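Baccell_00875 (Bacteroides cellulosilyticus DSM 14838, PDB 5NO8) is a polysaccharide lyase that probably removes the L-rhamnose caps carried on glucuronic acid in complex arabinogalactan proteins. Local coordinates at residues V308-E311 and E315-F318; L333-T338 and N644-F649; R88-P93 and I112-E117; Y70-G75 and L235-F240; N433-S438 and N444-Y449. All coordinates share one frame; numbering follows the deposited sequence.

Contact 1. Residues V308-E311 and E315-F318; sequences VPME and EVRF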
# COMPACT_ATOMS: atom_id res chain seq x y z
N VAL A 308 -1.56 25.65 11.08
CA VAL A 308 -2.70 26.28 10.44
C VAL A 308 -3.97 25.52 10.75
O VAL A 308 -3.95 24.32 10.93
CB VAL A 308 -2.57 26.36 8.90
CG1 VAL A 308 -1.51 27.36 8.49
CG2 VAL A 308 -2.31 25.00 8.29
N PRO A 309 -5.09 26.23 10.77
CA PRO A 309 -6.37 25.56 10.81
C PRO A 309 -6.77 24.99 9.44
O PRO A 309 -6.45 25.53 8.38
CB PRO A 309 -7.32 26.68 11.26
CG PRO A 309 -6.73 27.89 10.66
CD PRO A 309 -5.25 27.69 10.77
N MET A 310 -7.45 23.86 9.49
CA MET A 310 -7.90 23.17 8.31
C MET A 310 -9.39 23.46 8.20
O MET A 310 -10.19 22.76 8.79
CB MET A 310 -7.61 21.67 8.47
CG MET A 310 -6.15 21.32 8.65
SD MET A 310 -5.10 21.88 7.26
CE MET A 310 -4.65 20.28 6.59
N GLU A 311 -9.77 24.45 7.40
CA GLU A 311 -11.15 24.96 7.44
C GLU A 311 -12.02 24.60 6.23
O GLU A 311 -13.19 24.98 6.19
CB GLU A 311 -11.16 26.48 7.69
CG GLU A 311 -10.42 26.95 8.95
CD GLU A 311 -11.11 26.63 10.31
OE1 GLU A 311 -10.72 27.27 11.32
OE2 GLU A 311 -12.05 25.80 10.40
N GLU A 315 -8.35 18.12 -0.62
CA GLU A 315 -6.90 17.91 -0.58
C GLU A 315 -6.23 19.17 -0.04
O GLU A 315 -6.69 20.30 -0.30
CB GLU A 315 -6.39 17.62 -1.98
N VAL A 316 -5.20 18.98 0.77
CA VAL A 316 -4.32 20.06 1.16
C VAL A 316 -2.86 19.67 0.91
O VAL A 316 -2.34 18.72 1.49
CB VAL A 316 -4.49 20.50 2.63
CG1 VAL A 316 -3.53 21.66 2.95
CG2 VAL A 316 -5.94 20.89 2.93
N ARG A 317 -2.20 20.45 0.06
CA ARG A 317 -0.79 20.27 -0.20
C ARG A 317 -0.01 21.35 0.53
O ARG A 317 -0.28 22.54 0.36
CB ARG A 317 -0.52 20.37 -1.70
CG ARG A 317 0.92 20.08 -2.08
CD ARG A 317 1.11 20.33 -3.55
NE ARG A 317 2.52 20.42 -3.90
CZ ARG A 317 3.22 19.51 -4.57
NH1 ARG A 317 2.68 18.38 -5.04
NH2 ARG A 317 4.49 19.76 -4.83
N PHE A 318 0.92 20.95 1.36
CA PHE A 318 1.84 21.91 1.97
C PHE A 318 3.15 21.86 1.20
O PHE A 318 3.73 20.77 1.06
CB PHE A 318 2.08 21.54 3.42
CG PHE A 318 0.88 21.75 4.31
CD1 PHE A 318 0.54 23.01 4.72
CD2 PHE A 318 0.10 20.68 4.74
CE1 PHE A 318 -0.53 23.21 5.57
CE2 PHE A 318 -0.99 20.88 5.56
CZ PHE A 318 -1.29 22.16 5.99
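Met-310 and Val-308 both reach the rim of the Phe-318 ring, and every touch here is made by apolar or sulfur-bearing side chains. The Met-aromatic part comes first: SD of Met-310 lies 5.3 Å from the centroid of the Phe-318 ring and 77° off its normal, so the sulfur sits at the edge. The methyl beyond it, CE, lies near the ring plane, 3.8 Å from CE2 of Phe-318. The Met-310 chain bends at chi2 (-59°), which helps swing this end across to the facing strand. The aliphatic part adds CG2 of Val-308, also at the ring edge, 3.7 Å from CE1 of Phe-318, and CG2 of Val-316, 3.9 Å from CE of Met-310. Val-316 also places CG1 over one face of the Phe-318 ring. Strands 303-309 and 314-322 belong to the same mixed sheet without being neighbours in it, and meet through these side chains; Met-290 of strand 287-290 touches all four, while Val-334 of strand 326-335 packs on Met-310 and Val-316.

Contact 2. Residues L333-T338 and N644-F649; sequences LVISNT and NNLCLF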
# COMPACT_ATOMS: atom_id res chain seq x y z
N LEU A 333 -5.29 15.45 3.72
CA LEU A 333 -6.68 15.45 3.33
C LEU A 333 -7.51 16.02 4.47
O LEU A 333 -7.27 15.68 5.63
CB LEU A 333 -7.17 14.02 3.04
CG LEU A 333 -8.61 13.83 2.60
CD1 LEU A 333 -8.89 14.45 1.25
CD2 LEU A 333 -8.96 12.33 2.54
N VAL A 334 -8.47 16.86 4.12
CA VAL A 334 -9.48 17.34 5.05
C VAL A 334 -10.84 16.75 4.72
O VAL A 334 -11.32 16.83 3.56
CB VAL A 334 -9.53 18.89 5.11
CG1 VAL A 334 -10.53 19.35 6.17
CG2 VAL A 334 -8.17 19.42 5.45
N ILE A 335 -11.48 16.17 5.74
CA ILE A 335 -12.83 15.62 5.58
C ILE A 335 -13.77 16.46 6.47
O ILE A 335 -13.29 17.16 7.35
CB ILE A 335 -12.89 14.12 5.94
CG1 ILE A 335 -12.60 13.89 7.41
CG2 ILE A 335 -11.92 13.32 5.07
CD1 ILE A 335 -12.83 12.46 7.85
N SER A 336 -15.08 16.37 6.26
CA SER A 336 -16.05 17.15 7.04
C SER A 336 -15.91 16.77 8.50
O SER A 336 -15.52 17.59 9.34
CB SER A 336 -17.50 16.86 6.58
OG SER A 336 -17.80 15.43 6.61
N ASN A 337 -16.22 15.51 8.79
CA ASN A 337 -15.86 14.87 10.05
C ASN A 337 -16.11 13.38 9.94
O ASN A 337 -16.95 12.92 9.16
CB ASN A 337 -16.58 15.44 11.27
CG ASN A 337 -18.04 15.10 11.30
OD1 ASN A 337 -18.45 14.05 11.81
ND2 ASN A 337 -18.84 16.00 10.76
N THR A 338 -15.36 12.65 10.74
CA THR A 338 -15.22 11.25 10.59
C THR A 338 -16.50 10.52 10.89
O THR A 338 -16.85 9.63 10.15
CB THR A 338 -14.09 10.71 11.48
OG1 THR A 338 -12.93 11.52 11.24
CG2 THR A 338 -13.78 9.31 11.15
N ASN A 644 -5.73 6.93 7.63
CA ASN A 644 -5.26 7.23 6.28
C ASN A 644 -6.08 6.52 5.21
O ASN A 644 -6.13 6.99 4.07
CB ASN A 644 -3.76 6.96 6.17
CG ASN A 644 -2.94 7.94 6.97
OD1 ASN A 644 -3.43 9.00 7.37
ND2 ASN A 644 -1.70 7.58 7.26
N ASN A 645 -6.74 5.42 5.57
CA ASN A 645 -7.62 4.76 4.65
C ASN A 645 -8.98 5.44 4.50
O ASN A 645 -9.78 5.06 3.67
CB ASN A 645 -7.78 3.29 5.02
CG ASN A 645 -6.64 2.44 4.55
OD1 ASN A 645 -6.80 1.67 3.60
ND2 ASN A 645 -5.50 2.53 5.23
N LEU A 646 -9.25 6.48 5.28
CA LEU A 646 -10.50 7.21 5.11
C LEU A 646 -10.62 7.90 3.78
O LEU A 646 -11.73 8.24 3.38
CB LEU A 646 -10.71 8.24 6.22
CG LEU A 646 -10.92 7.66 7.62
CD1 LEU A 646 -10.90 8.80 8.61
CD2 LEU A 646 -12.21 6.86 7.69
N CYS A 647 -9.51 8.09 3.05
CA CYS A 647 -9.59 8.71 1.74
C CYS A 647 -10.36 7.89 0.71
O CYS A 647 -10.77 8.43 -0.30
CB CYS A 647 -8.21 9.05 1.21
SG CYS A 647 -7.22 7.60 0.82
N LEU A 648 -10.64 6.62 1.00
CA LEU A 648 -11.41 5.76 0.09
C LEU A 648 -12.91 6.01 0.15
O LEU A 648 -13.67 5.39 -0.59
CB LEU A 648 -11.12 4.30 0.41
CG LEU A 648 -9.67 3.83 0.25
CD1 LEU A 648 -9.50 2.50 0.96
CD2 LEU A 648 -9.27 3.75 -1.22
N PHE A 649 -13.35 6.88 1.06
CA PHE A 649 -14.77 7.15 1.34
C PHE A 649 -15.02 8.62 1.11
O PHE A 649 -14.26 9.47 1.61
CB PHE A 649 -15.07 6.73 2.79
CG PHE A 649 -14.70 5.31 3.04
CD1 PHE A 649 -15.58 4.29 2.69
CD2 PHE A 649 -13.46 4.98 3.55
CE1 PHE A 649 -15.21 2.96 2.82
CE2 PHE A 649 -13.09 3.64 3.70
CZ PHE A 649 -13.98 2.64 3.33
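Leu-646, the residue that meets both Ile-335 and Thr-338, has its carbonyl O held by the backbone N of Phe-649 at 3.1 Å. A second bond of the same kind, from Leu-648 N to Asn-645 O at 3.2 Å, helps keep this short piece of chain wound. One methyl of Leu-646 does the touching: its CD1 is 3.9 Å from CG2 of Thr-338, the two side chains crossing at about a right angle, and 4.2 Å from CD1 of Ile-335. Farther up the strand Leu-333 extends with CG anti to the backbone N (chi1 -179°), which carries its tip toward the 3-10 segment, where CD2 presses on Cys-647, 3.6 Å from its CB. Here strand 326-335 gives way to helix 338-352, with Asn-337 at the N-cap, its side chain capping a backbone N of the helix, and the junction packs on the 3-10 segment 646-648 that follows helix 632-644. The junction is pinned by polar bonds as well. Glu-268 takes the backbone N of Thr-338, Asn-337 ND2 also bonds to Asp-340 OD2, and Ser-336 OG bonds to Glu-651. Leu-684 of helix 682-692 also packs on Leu-646, and a glycerol, probably from the crystallisation liquor, lies about 3 Å from the side chain of Thr-338.

Contact 3. Residues R88-P93 and I112-E117; sequences REWRIP and ILIKRE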
# COMPACT_ATOMS: atom_id res chain seq x y z
N ARG A 88 11.98 9.90 -27.11
CA ARG A 88 13.29 9.26 -27.22
C ARG A 88 13.56 8.42 -25.98
O ARG A 88 13.15 8.79 -24.87
CB ARG A 88 14.39 10.31 -27.35
CG ARG A 88 14.17 11.37 -28.40
CD ARG A 88 14.21 10.83 -29.80
NE ARG A 88 15.50 10.19 -30.12
CZ ARG A 88 16.35 10.54 -31.10
NH1 ARG A 88 17.46 9.83 -31.26
NH2 ARG A 88 16.11 11.57 -31.92
N GLU A 89 14.25 7.31 -26.16
CA GLU A 89 14.66 6.44 -25.05
C GLU A 89 16.17 6.34 -25.21
O GLU A 89 16.63 6.03 -26.32
CB GLU A 89 14.02 5.05 -25.15
CG GLU A 89 12.50 5.06 -25.10
CD GLU A 89 11.90 3.71 -25.44
OE1 GLU A 89 11.89 3.33 -26.64
OE2 GLU A 89 11.43 3.01 -24.51
N TRP A 90 16.94 6.67 -24.18
CA TRP A 90 18.39 6.50 -24.28
C TRP A 90 18.75 5.09 -23.89
O TRP A 90 18.23 4.55 -22.90
CB TRP A 90 19.19 7.59 -23.54
CG TRP A 90 19.16 7.66 -22.04
CD1 TRP A 90 20.05 7.08 -21.17
CD2 TRP A 90 18.27 8.46 -21.25
NE1 TRP A 90 19.74 7.44 -19.89
CE2 TRP A 90 18.67 8.29 -19.90
CE3 TRP A 90 17.20 9.30 -21.54
CZ2 TRP A 90 17.99 8.92 -18.84
CZ3 TRP A 90 16.53 9.93 -20.48
CH2 TRP A 90 16.93 9.72 -19.16
N ARG A 91 19.59 4.47 -24.71
CA ARG A 91 19.97 3.08 -24.50
C ARG A 91 21.39 2.78 -24.99
O ARG A 91 22.08 2.02 -24.35
CB ARG A 91 18.99 2.12 -25.20
CG ARG A 91 19.25 0.65 -24.87
CD ARG A 91 18.23 -0.29 -25.49
NE ARG A 91 18.54 -0.49 -26.89
CZ ARG A 91 19.37 -1.41 -27.38
NH1 ARG A 91 19.97 -2.31 -26.61
NH2 ARG A 91 19.58 -1.42 -28.68
N ILE A 92 21.80 3.38 -26.10
CA ILE A 92 23.14 3.13 -26.67
C ILE A 92 23.97 4.41 -26.56
O ILE A 92 23.67 5.38 -27.22
CB ILE A 92 23.05 2.69 -28.14
CG1 ILE A 92 22.17 1.42 -28.29
CG2 ILE A 92 24.44 2.52 -28.75
CD1 ILE A 92 22.64 0.21 -27.47
N PRO A 93 25.02 4.39 -25.73
CA PRO A 93 25.84 5.55 -25.56
C PRO A 93 26.61 5.92 -26.82
O PRO A 93 26.93 5.03 -27.64
CB PRO A 93 26.85 5.14 -24.48
CG PRO A 93 26.49 3.81 -24.02
CD PRO A 93 25.45 3.25 -24.91
N ILE A 112 22.59 13.53 -22.75
CA ILE A 112 22.42 12.97 -21.41
C ILE A 112 23.78 12.47 -20.95
O ILE A 112 24.33 11.55 -21.55
CB ILE A 112 21.41 11.80 -21.35
CG1 ILE A 112 20.06 12.18 -22.00
CG2 ILE A 112 21.18 11.40 -19.92
CD1 ILE A 112 19.90 11.75 -23.44
N LEU A 113 24.33 13.11 -19.94
CA LEU A 113 25.64 12.68 -19.40
C LEU A 113 25.42 12.12 -18.02
O LEU A 113 24.81 12.79 -17.19
CB LEU A 113 26.61 13.84 -19.33
CG LEU A 113 28.01 13.60 -18.73
CD1 LEU A 113 28.79 12.62 -19.60
CD2 LEU A 113 28.76 14.92 -18.61
N ILE A 114 25.90 10.90 -17.79
CA ILE A 114 25.92 10.32 -16.46
C ILE A 114 27.35 10.23 -15.94
O ILE A 114 28.18 9.61 -16.58
CB ILE A 114 25.32 8.91 -16.44
CG1 ILE A 114 23.97 8.91 -17.15
CG2 ILE A 114 25.17 8.45 -14.99
CD1 ILE A 114 23.34 7.54 -17.30
N LYS A 115 27.60 10.82 -14.77
CA LYS A 115 28.91 10.73 -14.09
C LYS A 115 28.68 10.01 -12.78
O LYS A 115 27.87 10.46 -11.97
CB LYS A 115 29.48 12.14 -13.85
CG LYS A 115 29.87 12.88 -15.15
CD LYS A 115 30.54 14.24 -14.92
CE LYS A 115 29.51 15.37 -14.80
NZ LYS A 115 30.17 16.65 -14.47
N ARG A 116 29.37 8.89 -12.59
CA ARG A 116 29.27 8.10 -11.37
C ARG A 116 30.57 8.14 -10.58
O ARG A 116 31.65 8.09 -11.16
CB ARG A 116 28.99 6.66 -11.70
CG ARG A 116 27.67 6.46 -12.40
CD ARG A 116 27.57 5.07 -12.99
NE ARG A 116 26.29 4.91 -13.68
CZ ARG A 116 26.10 4.33 -14.85
NH1 ARG A 116 27.11 3.83 -15.55
NH2 ARG A 116 24.86 4.23 -15.34
N GLU A 117 30.44 8.22 -9.26
CA GLU A 117 31.59 8.06 -8.39
C GLU A 117 31.21 7.37 -7.10
O GLU A 117 30.08 7.45 -6.67
CB GLU A 117 32.41 9.34 -8.22
CG GLU A 117 31.88 10.50 -7.46
CD GLU A 117 32.91 11.65 -7.41
OE1 GLU A 117 34.01 11.49 -6.81
OE2 GLU A 117 32.63 12.72 -7.99
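Trp-90, at the end of strand 84-90, and Ile-112, on strand 110-119, have their CA atoms 8.1 Å apart, with no backbone hydrogen bond between the two segments. The side chains fill that distance. CG2 of Ile-112 sits over one face of the indole, 4.2 Å from the centroid of the five-membered ring and only 20° off its normal, a CH-pi contact. The other branch passes over the CD2-CE3 side of the ring and out beyond its rim, CD1 of Ile-112 being 4.1 Å from CE3 of Trp-90. CD1 of Ile-114 approaches obliquely, 4.4 Å from NE1 of Trp-90, whose N-H is given to the carbonyl O of Gly-73. With a leucine in place of Trp-90, Ile-112 would probably lose the flat surface it rests on and Gly-73 O its indole donor. The contact joins two sheets: Phe-77 of strand 75-81 touches both Trp-90 and Ile-112, Tyr-105 of strand 102-107 meets the indole ring, and Phe-129 of strand 122-131 lies against Ile-112.

Contact 4. Residues Y70-G75 and L235-F240; sequences YGWGLG and LEWHVF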
# COMPACT_ATOMS: atom_id res chain seq x y z
N TYR A 70 15.55 -1.46 -19.91
CA TYR A 70 15.15 -1.10 -18.54
C TYR A 70 16.28 -1.02 -17.52
O TYR A 70 16.03 -0.85 -16.32
CB TYR A 70 14.11 -2.10 -18.03
CG TYR A 70 12.76 -1.97 -18.68
CD1 TYR A 70 12.04 -0.78 -18.59
CD2 TYR A 70 12.18 -3.04 -19.33
CE1 TYR A 70 10.80 -0.65 -19.17
CE2 TYR A 70 10.91 -2.92 -19.91
CZ TYR A 70 10.23 -1.72 -19.81
OH TYR A 70 9.00 -1.60 -20.35
N GLY A 71 17.52 -1.11 -17.99
CA GLY A 71 18.66 -0.97 -17.10
C GLY A 71 18.66 0.32 -16.29
O GLY A 71 18.28 1.37 -16.79
N TRP A 72 19.09 0.22 -15.05
CA TRP A 72 19.23 1.38 -14.16
C TRP A 72 20.06 2.45 -14.82
O TRP A 72 21.21 2.21 -15.26
CB TRP A 72 19.91 0.95 -12.85
CG TRP A 72 20.15 2.03 -11.90
CD1 TRP A 72 21.01 3.08 -12.05
CD2 TRP A 72 19.57 2.19 -10.61
NE1 TRP A 72 21.00 3.88 -10.95
CE2 TRP A 72 20.13 3.34 -10.04
CE3 TRP A 72 18.64 1.45 -9.87
CZ2 TRP A 72 19.75 3.81 -8.79
CZ3 TRP A 72 18.28 1.91 -8.61
CH2 TRP A 72 18.82 3.08 -8.09
N GLY A 73 19.52 3.66 -14.90
CA GLY A 73 20.27 4.76 -15.49
C GLY A 73 19.92 5.07 -16.92
O GLY A 73 20.29 6.15 -17.43
N LEU A 74 19.23 4.15 -17.59
CA LEU A 74 18.61 4.42 -18.85
C LEU A 74 17.31 5.16 -18.59
O LEU A 74 16.90 5.34 -17.44
CB LEU A 74 18.39 3.15 -19.66
CG LEU A 74 19.67 2.34 -19.91
CD1 LEU A 74 19.31 1.15 -20.78
CD2 LEU A 74 20.80 3.18 -20.49
N GLY A 75 16.70 5.67 -19.64
CA GLY A 75 15.48 6.47 -19.44
C GLY A 75 14.90 6.95 -20.72
O GLY A 75 15.22 6.44 -21.80
N LEU A 235 20.39 16.43 -12.23
CA LEU A 235 19.83 15.61 -11.18
C LEU A 235 21.01 14.84 -10.58
O LEU A 235 21.79 14.24 -11.32
CB LEU A 235 18.84 14.66 -11.76
CG LEU A 235 18.33 13.53 -10.87
CD1 LEU A 235 17.36 14.06 -9.84
CD2 LEU A 235 17.73 12.41 -11.70
N GLU A 236 21.08 14.81 -9.25
CA GLU A 236 22.10 14.05 -8.58
C GLU A 236 21.45 13.27 -7.44
O GLU A 236 20.58 13.77 -6.74
CB GLU A 236 23.17 15.00 -8.05
CG GLU A 236 24.31 14.31 -7.32
CD GLU A 236 25.23 15.30 -6.61
OE1 GLU A 236 26.36 15.47 -7.11
OE2 GLU A 236 24.83 15.91 -5.58
N TRP A 237 21.89 12.05 -7.24
CA TRP A 237 21.49 11.34 -6.04
C TRP A 237 22.63 10.51 -5.49
O TRP A 237 23.60 10.25 -6.20
CB TRP A 237 20.25 10.50 -6.29
CG TRP A 237 20.31 9.48 -7.44
CD1 TRP A 237 21.30 8.60 -7.73
CD2 TRP A 237 19.27 9.24 -8.39
NE1 TRP A 237 20.96 7.84 -8.81
CE2 TRP A 237 19.72 8.21 -9.24
CE3 TRP A 237 18.00 9.77 -8.59
CZ2 TRP A 237 18.93 7.70 -10.27
CZ3 TRP A 237 17.23 9.28 -9.64
CH2 TRP A 237 17.70 8.27 -10.46
N HIS A 238 22.48 10.13 -4.22
CA HIS A 238 23.40 9.25 -3.52
C HIS A 238 22.67 7.95 -3.23
O HIS A 238 21.54 8.01 -2.73
CB HIS A 238 23.77 9.84 -2.19
CG HIS A 238 24.69 11.00 -2.27
ND1 HIS A 238 25.79 11.12 -1.45
CD2 HIS A 238 24.69 12.10 -3.06
CE1 HIS A 238 26.42 12.25 -1.73
NE2 HIS A 238 25.76 12.87 -2.69
N VAL A 239 23.30 6.82 -3.56
CA VAL A 239 22.81 5.48 -3.27
C VAL A 239 23.75 4.85 -2.25
O VAL A 239 24.96 4.90 -2.41
CB VAL A 239 22.72 4.64 -4.54
CG1 VAL A 239 22.27 3.23 -4.21
CG2 VAL A 239 21.77 5.30 -5.52
N PHE A 240 23.19 4.32 -1.16
CA PHE A 240 24.03 3.98 -0.00
C PHE A 240 23.37 2.93 0.87
O PHE A 240 22.15 2.80 0.92
CB PHE A 240 24.30 5.22 0.87
CG PHE A 240 23.04 5.90 1.33
CD1 PHE A 240 22.44 6.89 0.53
CD2 PHE A 240 22.43 5.57 2.54
CE1 PHE A 240 21.28 7.52 0.93
CE2 PHE A 240 21.25 6.21 2.93
CZ PHE A 240 20.68 7.18 2.13
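Trp-72 reaches from a type II beta turn, Gly-71 to Leu-74, to Trp-237 and Val-239 on strand 232-242, which belongs to the large antiparallel sheet of the N-terminal beta-rich region. The turn itself is closed by Leu-74 N bonding to Gly-71 O at 3.0 Å, and Gly-73 takes its third position with a positive phi (99°), where a CB would jam against the carbonyl O of Trp-72. The close part of the contact is small and centres on one corner of an indole. With CG anti to the backbone N (chi1 178°), Trp-72 stretches outward and brings CZ2 to 4.1 Å from CG2 of Val-239. NE1 of Trp-237 lies near the plane of the Trp-72 ring, at its edge, 4.2 Å from CZ2 of Trp-72. The backbones, by contrast, stand well apart, 12.2 Å between the CA atoms of Trp-72 and Val-239, so side chains alone bridge them. Nor does the contact extend to Glu-236 and His-238, which alternate with Trp-237 and Val-239 along the strand and are partly exposed. Phe-148 meets the Trp-72 ring edge-to-face. Both indole N-H groups, NE1 of Trp-72 and NE1 of Trp-237, converge on a single carboxylate oxygen, OE1 of Glu-125.

Contact 5. Residues N433-S438 and N444-Y449; sequences NYVTYS and NRNRGY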
# COMPACT_ATOMS: atom_id res chain seq x y z
N ASN A 433 -24.82 -27.86 5.24
CA ASN A 433 -23.65 -28.28 6.03
C ASN A 433 -22.52 -27.21 6.12
O ASN A 433 -21.39 -27.54 6.47
CB ASN A 433 -23.07 -29.58 5.48
N TYR A 434 -22.81 -25.95 5.79
CA TYR A 434 -21.90 -24.80 6.02
C TYR A 434 -20.72 -24.70 5.05
O TYR A 434 -19.79 -23.91 5.28
CB TYR A 434 -21.42 -24.72 7.48
CG TYR A 434 -22.54 -24.55 8.47
CD1 TYR A 434 -23.06 -23.29 8.76
CD2 TYR A 434 -23.09 -25.66 9.13
CE1 TYR A 434 -24.09 -23.13 9.68
CE2 TYR A 434 -24.11 -25.52 10.05
CZ TYR A 434 -24.62 -24.26 10.33
OH TYR A 434 -25.64 -24.14 11.25
N VAL A 435 -20.75 -25.46 3.97
CA VAL A 435 -19.85 -25.22 2.87
C VAL A 435 -20.26 -23.86 2.30
O VAL A 435 -21.46 -23.58 2.11
CB VAL A 435 -19.89 -26.34 1.81
CG1 VAL A 435 -19.09 -25.94 0.57
CG2 VAL A 435 -19.35 -27.65 2.40
N THR A 436 -19.26 -23.03 2.03
CA THR A 436 -19.46 -21.60 1.81
C THR A 436 -18.94 -21.17 0.45
O THR A 436 -17.76 -21.34 0.13
CB THR A 436 -18.77 -20.79 2.93
OG1 THR A 436 -19.30 -21.20 4.20
CG2 THR A 436 -18.97 -19.29 2.76
N TYR A 437 -19.84 -20.62 -0.35
CA TYR A 437 -19.55 -20.13 -1.68
C TYR A 437 -19.66 -18.60 -1.69
O TYR A 437 -20.07 -18.00 -0.70
CB TYR A 437 -20.52 -20.75 -2.68
CG TYR A 437 -20.32 -22.25 -2.79
CD1 TYR A 437 -19.27 -22.77 -3.56
CD2 TYR A 437 -21.12 -23.13 -2.08
CE1 TYR A 437 -19.06 -24.14 -3.64
CE2 TYR A 437 -20.93 -24.50 -2.16
CZ TYR A 437 -19.89 -25.00 -2.94
OH TYR A 437 -19.67 -26.36 -3.02
N SER A 438 -19.32 -18.01 -2.82
CA SER A 438 -19.38 -16.56 -2.99
C SER A 438 -20.47 -16.11 -3.97
O SER A 438 -20.69 -14.91 -4.12
CB SER A 438 -17.99 -16.04 -3.40
OG SER A 438 -17.66 -16.41 -4.74
N ASN A 444 -19.01 -21.89 -8.42
CA ASN A 444 -17.69 -21.26 -8.44
C ASN A 444 -16.85 -21.70 -7.23
O ASN A 444 -17.21 -22.67 -6.55
CB ASN A 444 -17.84 -19.73 -8.56
CG ASN A 444 -16.81 -19.13 -9.49
OD1 ASN A 444 -15.61 -19.16 -9.21
ND2 ASN A 444 -17.28 -18.62 -10.62
N ARG A 445 -15.75 -21.02 -6.97
CA ARG A 445 -14.72 -21.55 -6.08
C ARG A 445 -15.15 -21.69 -4.59
O ARG A 445 -15.94 -20.88 -4.06
CB ARG A 445 -13.43 -20.73 -6.19
CG ARG A 445 -13.50 -19.33 -5.59
CD ARG A 445 -12.31 -18.48 -5.95
NE ARG A 445 -12.50 -17.08 -5.55
CZ ARG A 445 -11.68 -16.07 -5.85
NH1 ARG A 445 -10.58 -16.28 -6.57
NH2 ARG A 445 -11.96 -14.83 -5.42
N ASN A 446 -14.60 -22.71 -3.95
CA ASN A 446 -14.77 -22.95 -2.53
C ASN A 446 -13.44 -22.52 -1.92
O ASN A 446 -12.44 -23.23 -2.01
CB ASN A 446 -15.10 -24.43 -2.28
CG ASN A 446 -15.30 -24.76 -0.82
OD1 ASN A 446 -15.32 -23.90 0.04
ND2 ASN A 446 -15.44 -26.06 -0.53
N ARG A 447 -13.42 -21.33 -1.31
CA ARG A 447 -12.19 -20.61 -0.97
C ARG A 447 -12.14 -20.31 0.53
O ARG A 447 -13.08 -19.77 1.09
CB ARG A 447 -12.19 -19.32 -1.79
CG ARG A 447 -11.18 -18.25 -1.45
CD ARG A 447 -11.58 -16.99 -2.20
NE ARG A 447 -10.61 -15.90 -2.15
CZ ARG A 447 -10.92 -14.60 -2.01
NH1 ARG A 447 -9.95 -13.69 -2.04
NH2 ARG A 447 -12.19 -14.19 -1.83
N GLY A 448 -11.02 -20.63 1.17
CA GLY A 448 -10.92 -20.62 2.64
C GLY A 448 -11.15 -19.25 3.27
O GLY A 448 -11.69 -19.16 4.37
N TYR A 449 -10.72 -18.21 2.57
CA TYR A 449 -10.88 -16.82 3.03
C TYR A 449 -12.34 -16.52 3.33
O TYR A 449 -12.65 -15.86 4.33
CB TYR A 449 -10.38 -15.83 1.96
CG TYR A 449 -8.87 -15.78 1.76
CD1 TYR A 449 -8.06 -15.18 2.72
CD2 TYR A 449 -8.26 -16.28 0.60
CE1 TYR A 449 -6.68 -15.10 2.55
CE2 TYR A 449 -6.87 -16.18 0.41
CZ TYR A 449 -6.09 -15.60 1.40
OH TYR A 449 -4.72 -15.49 1.29
O HOH W 1 -15.95 -19.92 -1.41
O HOH W 2 -17.88 -19.25 -5.08
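Tyr-437 turns its CG anti to its own carbonyl carbon (chi1 -65°), which carries the ring across to Asn-444 and Asn-446; Asn-446 meets it obliquely from an extended side chain (chi1 -180°). The ring presents its edge to a carbonyl, with CD1 of Tyr-437 3.6 Å from the O of Asn-444 and that oxygen near the ring plane. CE1 of Tyr-437 is also 4.2 Å from CB of Asn-446. With an alanine in place of Tyr-437, the Asn-444 carbonyl and the CB of Asn-446 would probably lose the ring edge they pack against, opening a gap between the two arms. The arms belong to the connection between helices 412-429 and 448-465 in the helical part of the chain, folded back on itself near the surface and stitched by water rather than by direct hydrogen bonds. One water donates to Thr-436 O and to Arg-445 O, and accepts from Arg-447 N at 2.9 Å. A second accepts from Ser-438 N and donates to Arg-445 O at 2.7 Å, so two waters grip that one carbonyl. Beyond it the guanidinium groups lie against each other, NH2 of Arg-445 being 3.5 Å above the centre of the Arg-447 group. Each pairs with acidic groups: Asp-388 forms a salt bridge with Arg-445, Glu-394 and Glu-537 with Arg-447.

Overall arrangement
First along the chain, in the N-terminal beta-rich region, contact 3 falls within the span that contact 4 brackets. Their centres are 10 Å apart; they meet where Gly-73 of the turn and Gly-75 starting strand 75-81 accept the indole and backbone N-H of Trp-90, tying parts of that region together. Contacts 1 and 2 follow, centres 13 Å apart, linked by neighbouring strands 314-322 and 326-335. Contact 1 stays within this middle sheet; contact 2 spans 305 residues, joining the sheet to the loop after helix 632-644, late in the helical part. Contact 5, local to those helices, lies within that span, 34 Å from contact 2 and across the chain's centre from contacts 1, 3 and 4.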